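Ferredoxin (Thermus aquaticus, PDB 1H98) transfers electrons in a wide variety of metabolic reactions, using one [3Fe-4S] and one [4Fe-4S] cluster. Local coordinates at residues A[26-38]-A[65-77]. Residues are numbered along the deposited sequence; the frame is centred on the assembly and turned at random.
With F3S (Fe3-s4 cluster), chain C; SF4 (iron/sulfur cluster), chain B.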
# COMPACT_ATOMS: atom_id res chain seq x y z
N TYR A 26 -5.98 -3.82 2.76
CA TYR A 26 -6.29 -4.69 3.89
C TYR A 26 -5.26 -4.70 5.02
O TYR A 26 -4.08 -4.40 4.81
CB TYR A 26 -6.47 -6.13 3.40
CG TYR A 26 -7.42 -6.29 2.23
CD1 TYR A 26 -8.79 -6.45 2.45
CD2 TYR A 26 -6.95 -6.33 0.91
CE1 TYR A 26 -9.67 -6.64 1.39
CE2 TYR A 26 -7.82 -6.53 -0.15
CZ TYR A 26 -9.18 -6.68 0.10
OH TYR A 26 -10.05 -6.89 -0.94
N ASP A 27 -5.71 -5.09 6.21
CA ASP A 27 -4.87 -5.17 7.39
C ASP A 27 -3.93 -6.37 7.28
O ASP A 27 -4.38 -7.51 7.20
CB ASP A 27 -5.76 -5.32 8.64
CG ASP A 27 -4.99 -5.16 9.94
OD1 ASP A 27 -3.74 -5.18 9.94
OD2 ASP A 27 -5.64 -5.00 10.99
N GLY A 28 -2.63 -6.11 7.28
CA GLY A 28 -1.66 -7.17 7.17
C GLY A 28 -0.88 -7.42 8.45
O GLY A 28 0.18 -8.04 8.43
N GLY A 29 -1.39 -6.91 9.57
CA GLY A 29 -0.70 -7.11 10.84
C GLY A 29 0.16 -5.92 11.21
O GLY A 29 -0.33 -4.98 11.84
N ASP A 30 1.43 -5.93 10.81
CA ASP A 30 2.31 -4.82 11.13
C ASP A 30 2.11 -3.60 10.23
O ASP A 30 2.62 -2.51 10.50
CB ASP A 30 3.78 -5.27 11.16
CG ASP A 30 4.33 -5.65 9.78
OD1 ASP A 30 3.55 -5.93 8.83
OD2 ASP A 30 5.57 -5.70 9.66
N GLN A 31 1.33 -3.78 9.17
CA GLN A 31 1.03 -2.70 8.23
C GLN A 31 -0.16 -3.12 7.37
O GLN A 31 -0.57 -4.28 7.40
CB GLN A 31 2.23 -2.44 7.30
CG GLN A 31 2.58 -3.61 6.37
CD GLN A 31 3.59 -3.23 5.28
OE1 GLN A 31 4.79 -3.44 5.42
NE2 GLN A 31 3.09 -2.68 4.18
N PHE A 32 -0.75 -2.16 6.67
CA PHE A 32 -1.84 -2.47 5.76
C PHE A 32 -1.14 -2.77 4.43
O PHE A 32 0.05 -2.48 4.28
CB PHE A 32 -2.80 -1.28 5.62
CG PHE A 32 -3.97 -1.35 6.57
CD1 PHE A 32 -3.78 -1.19 7.94
CD2 PHE A 32 -5.25 -1.62 6.10
CE1 PHE A 32 -4.86 -1.31 8.83
CE2 PHE A 32 -6.33 -1.74 6.98
CZ PHE A 32 -6.13 -1.59 8.35
N TYR A 33 -1.83 -3.42 3.51
CA TYR A 33 -1.22 -3.74 2.23
C TYR A 33 -2.24 -3.57 1.14
O TYR A 33 -3.45 -3.55 1.41
CB TYR A 33 -0.67 -5.18 2.23
CG TYR A 33 -1.74 -6.24 2.29
CD1 TYR A 33 -2.27 -6.79 1.12
CD2 TYR A 33 -2.23 -6.70 3.52
CE1 TYR A 33 -3.26 -7.75 1.17
CE2 TYR A 33 -3.22 -7.67 3.57
CZ TYR A 33 -3.73 -8.19 2.40
OH TYR A 33 -4.72 -9.15 2.45
N ILE A 34 -1.76 -3.40 -0.09
CA ILE A 34 -2.62 -3.23 -1.25
C ILE A 34 -2.63 -4.53 -2.05
O ILE A 34 -1.57 -5.06 -2.39
CB ILE A 34 -2.12 -2.06 -2.14
CG1 ILE A 34 -2.39 -0.72 -1.43
CG2 ILE A 34 -2.80 -2.09 -3.50
CD1 ILE A 34 -1.73 0.49 -2.10
N HIS A 35 -3.82 -5.06 -2.32
CA HIS A 35 -3.91 -6.29 -3.10
C HIS A 35 -3.61 -5.92 -4.56
O HIS A 35 -4.40 -5.24 -5.21
CB HIS A 35 -5.28 -6.92 -2.97
CG HIS A 35 -5.34 -8.32 -3.49
ND1 HIS A 35 -5.69 -9.39 -2.70
CD2 HIS A 35 -5.07 -8.82 -4.72
CE1 HIS A 35 -5.63 -10.50 -3.42
NE2 HIS A 35 -5.26 -10.18 -4.65
N PRO A 36 -2.50 -6.44 -5.11
CA PRO A 36 -2.02 -6.20 -6.48
C PRO A 36 -3.00 -6.51 -7.59
O PRO A 36 -3.06 -5.79 -8.58
CB PRO A 36 -0.78 -7.09 -6.57
CG PRO A 36 -0.35 -7.27 -5.15
CD PRO A 36 -1.66 -7.45 -4.44
N GLU A 37 -3.74 -7.61 -7.44
CA GLU A 37 -4.70 -8.04 -8.45
C GLU A 37 -6.01 -7.25 -8.42
O GLU A 37 -6.80 -7.34 -9.35
CB GLU A 37 -5.01 -9.53 -8.30
CG GLU A 37 -3.79 -10.46 -8.22
CD GLU A 37 -3.02 -10.59 -9.54
OE1 GLU A 37 -3.58 -11.14 -10.51
OE2 GLU A 37 -1.85 -10.15 -9.60
N GLU A 38 -6.25 -6.51 -7.34
CA GLU A 38 -7.49 -5.74 -7.22
C GLU A 38 -7.30 -4.25 -7.50
O GLU A 38 -8.21 -3.57 -7.99
CB GLU A 38 -8.12 -5.93 -5.84
CG GLU A 38 -8.53 -7.37 -5.54
CD GLU A 38 -9.12 -7.55 -4.15
OE1 GLU A 38 -9.12 -6.60 -3.34
OE2 GLU A 38 -9.59 -8.67 -3.86
N LYS A 65 12.21 -1.61 -2.26
CA LYS A 65 11.75 -2.57 -3.27
C LYS A 65 11.18 -3.85 -2.68
O LYS A 65 10.28 -4.45 -3.25
CB LYS A 65 12.88 -2.92 -4.24
CG LYS A 65 13.45 -1.72 -4.98
CD LYS A 65 12.64 -1.32 -6.19
CE LYS A 65 12.97 -2.22 -7.37
NZ LYS A 65 12.32 -1.80 -8.65
N SER A 66 11.71 -4.26 -1.52
CA SER A 66 11.25 -5.47 -0.86
C SER A 66 9.76 -5.43 -0.48
O SER A 66 9.13 -6.47 -0.31
CB SER A 66 12.08 -5.75 0.39
OG SER A 66 11.89 -4.74 1.37
N TYR A 67 9.21 -4.22 -0.35
CA TYR A 67 7.81 -4.08 0.01
C TYR A 67 6.85 -4.50 -1.09
O TYR A 67 5.69 -4.81 -0.83
CB TYR A 67 7.52 -2.68 0.52
CG TYR A 67 8.05 -2.48 1.92
CD1 TYR A 67 9.35 -2.01 2.13
CD2 TYR A 67 7.29 -2.83 3.04
CE1 TYR A 67 9.87 -1.90 3.42
CE2 TYR A 67 7.81 -2.74 4.32
CZ TYR A 67 9.10 -2.27 4.51
OH TYR A 67 9.63 -2.19 5.77
N ILE A 68 7.34 -4.56 -2.33
CA ILE A 68 6.50 -4.99 -3.44
C ILE A 68 6.11 -6.46 -3.18
O ILE A 68 4.92 -6.82 -3.17
CB ILE A 68 7.24 -4.87 -4.79
CG1 ILE A 68 7.53 -3.40 -5.10
CG2 ILE A 68 6.41 -5.51 -5.91
CD1 ILE A 68 8.49 -3.18 -6.27
N GLU A 69 7.12 -7.30 -2.92
CA GLU A 69 6.87 -8.71 -2.66
C GLU A 69 6.13 -8.92 -1.34
O GLU A 69 5.31 -9.83 -1.23
CB GLU A 69 8.17 -9.51 -2.69
CG GLU A 69 7.99 -11.03 -2.54
CD GLU A 69 7.03 -11.65 -3.57
OE1 GLU A 69 6.90 -11.12 -4.70
OE2 GLU A 69 6.40 -12.68 -3.25
N LYS A 70 6.40 -8.07 -0.35
CA LYS A 70 5.72 -8.17 0.94
C LYS A 70 4.21 -8.00 0.76
O LYS A 70 3.42 -8.78 1.30
CB LYS A 70 6.25 -7.14 1.94
CG LYS A 70 5.68 -7.32 3.33
CD LYS A 70 6.22 -6.30 4.31
CE LYS A 70 5.63 -6.54 5.70
NZ LYS A 70 6.08 -5.54 6.70
N ASN A 71 3.81 -6.97 0.01
CA ASN A 71 2.39 -6.72 -0.25
C ASN A 71 1.82 -7.93 -0.99
O ASN A 71 0.70 -8.36 -0.72
CB ASN A 71 2.21 -5.46 -1.09
CG ASN A 71 2.24 -4.18 -0.26
OD1 ASN A 71 1.27 -3.41 -0.26
ND2 ASN A 71 3.34 -3.94 0.43
N ARG A 72 2.59 -8.48 -1.93
CA ARG A 72 2.15 -9.66 -2.68
C ARG A 72 1.94 -10.86 -1.75
O ARG A 72 0.92 -11.54 -1.84
CB ARG A 72 3.15 -10.02 -3.79
CG ARG A 72 3.09 -9.10 -5.01
CD ARG A 72 4.15 -9.46 -6.06
NE ARG A 72 4.05 -10.86 -6.47
CZ ARG A 72 3.23 -11.32 -7.41
NH1 ARG A 72 2.44 -10.49 -8.07
NH2 ARG A 72 3.18 -12.62 -7.66
N LYS A 73 2.89 -11.12 -0.86
CA LYS A 73 2.78 -12.24 0.06
C LYS A 73 1.61 -12.07 1.01
O LYS A 73 0.91 -13.03 1.32
CB LYS A 73 4.07 -12.44 0.86
CG LYS A 73 5.18 -13.18 0.10
CD LYS A 73 6.44 -13.29 0.97
N LEU A 74 1.41 -10.85 1.50
CA LEU A 74 0.31 -10.57 2.39
C LEU A 74 -1.01 -10.81 1.67
O LEU A 74 -1.99 -11.27 2.26
CB LEU A 74 0.39 -9.13 2.92
CG LEU A 74 1.52 -8.84 3.92
CD1 LEU A 74 1.56 -7.36 4.27
CD2 LEU A 74 1.35 -9.66 5.18
N ALA A 75 -1.04 -10.52 0.37
CA ALA A 75 -2.24 -10.74 -0.44
C ALA A 75 -2.45 -12.23 -0.74
O ALA A 75 -3.47 -12.61 -1.30
CB ALA A 75 -2.16 -9.94 -1.73
N GLY A 76 -1.47 -13.05 -0.37
CA GLY A 76 -1.53 -14.48 -0.59
C GLY A 76 -1.11 -14.92 -1.97
O GLY A 76 -1.48 -16.00 -2.42
N LEU A 77 -0.35 -14.07 -2.66
CA LEU A 77 0.12 -14.38 -4.01
C LEU A 77 1.53 -14.99 -3.99
O LEU A 77 2.11 -15.13 -2.88
CB LEU A 77 0.12 -13.11 -4.87
CG LEU A 77 -1.19 -12.34 -5.03
CD1 LEU A 77 -0.93 -11.05 -5.79
CD2 LEU A 77 -2.23 -13.18 -5.75
OXT LEU A 77 2.07 -15.28 -5.08
FE1 F3S C . -2.81 3.69 4.93
FE3 F3S C . -0.62 2.78 6.41
FE4 F3S C . -0.70 5.37 5.44
S1 F3S C . -2.85 2.35 6.81
S2 F3S C . -2.95 5.89 5.55
S3 F3S C . -0.63 3.42 4.15
S4 F3S C . -0.02 4.69 7.53
FE1 SF4 B . -5.10 1.07 -5.88
FE2 SF4 B . -7.15 1.77 -4.14
FE3 SF4 B . -4.78 3.20 -4.14
FE4 SF4 B . -6.56 3.41 -6.24
S1 SF4 B . -6.92 4.08 -4.04
S2 SF4 B . -4.20 3.15 -6.38
S3 SF4 B . -7.36 1.26 -6.39
S4 SF4 B . -5.05 0.95 -3.56
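The Tyr-33 ring lies between Leu-74 and Tyr-26. Leu-74 CB sits over one face in a CH-pi contact, 3.7 Å from the ring centroid. Tyr-26 CA lies over the opposite face, toward the rim, and Gly-28 N is at the edge. The His-35 ring takes Ala-75 CB over one face, with Glu-38 CD over the other. Gln-31 OE1 meets the Tyr-67 ring at its edge, 3.3 Å from CE2. CG of Tyr-33 stands between its backbone N and carbonyl carbon (chi1 68°), which lays the ring on Leu-74 and Ala-75; an alanine here would probably leave Leu-74 CB without its aromatic face and open a gap beside Ala-75. In this seven-iron ferredoxin, C-terminal helix 66-74 crosses strand 32-34, of the hairpin 25-27/32-34, at 93°. Phe-32 points away from the helix and reaches the [3Fe-4S] cluster; Ile-34 touches the [4Fe-4S] cluster. Asn-71 OD1 accepts a nearly straight bond from Ile-34 N (3.0 Å, 174°), while its ND2 binds Tyr-67 O and Ile-4 O. The extended Lys-70 chain brings NZ to Gln-31 OE1 at 2.8 Å and to Asp-30 OD2 at 3.0 Å, the latter a salt bridge on the syn side. Leu-77 CD1 meets Pro-36 CG tip to tip at 3.9 Å.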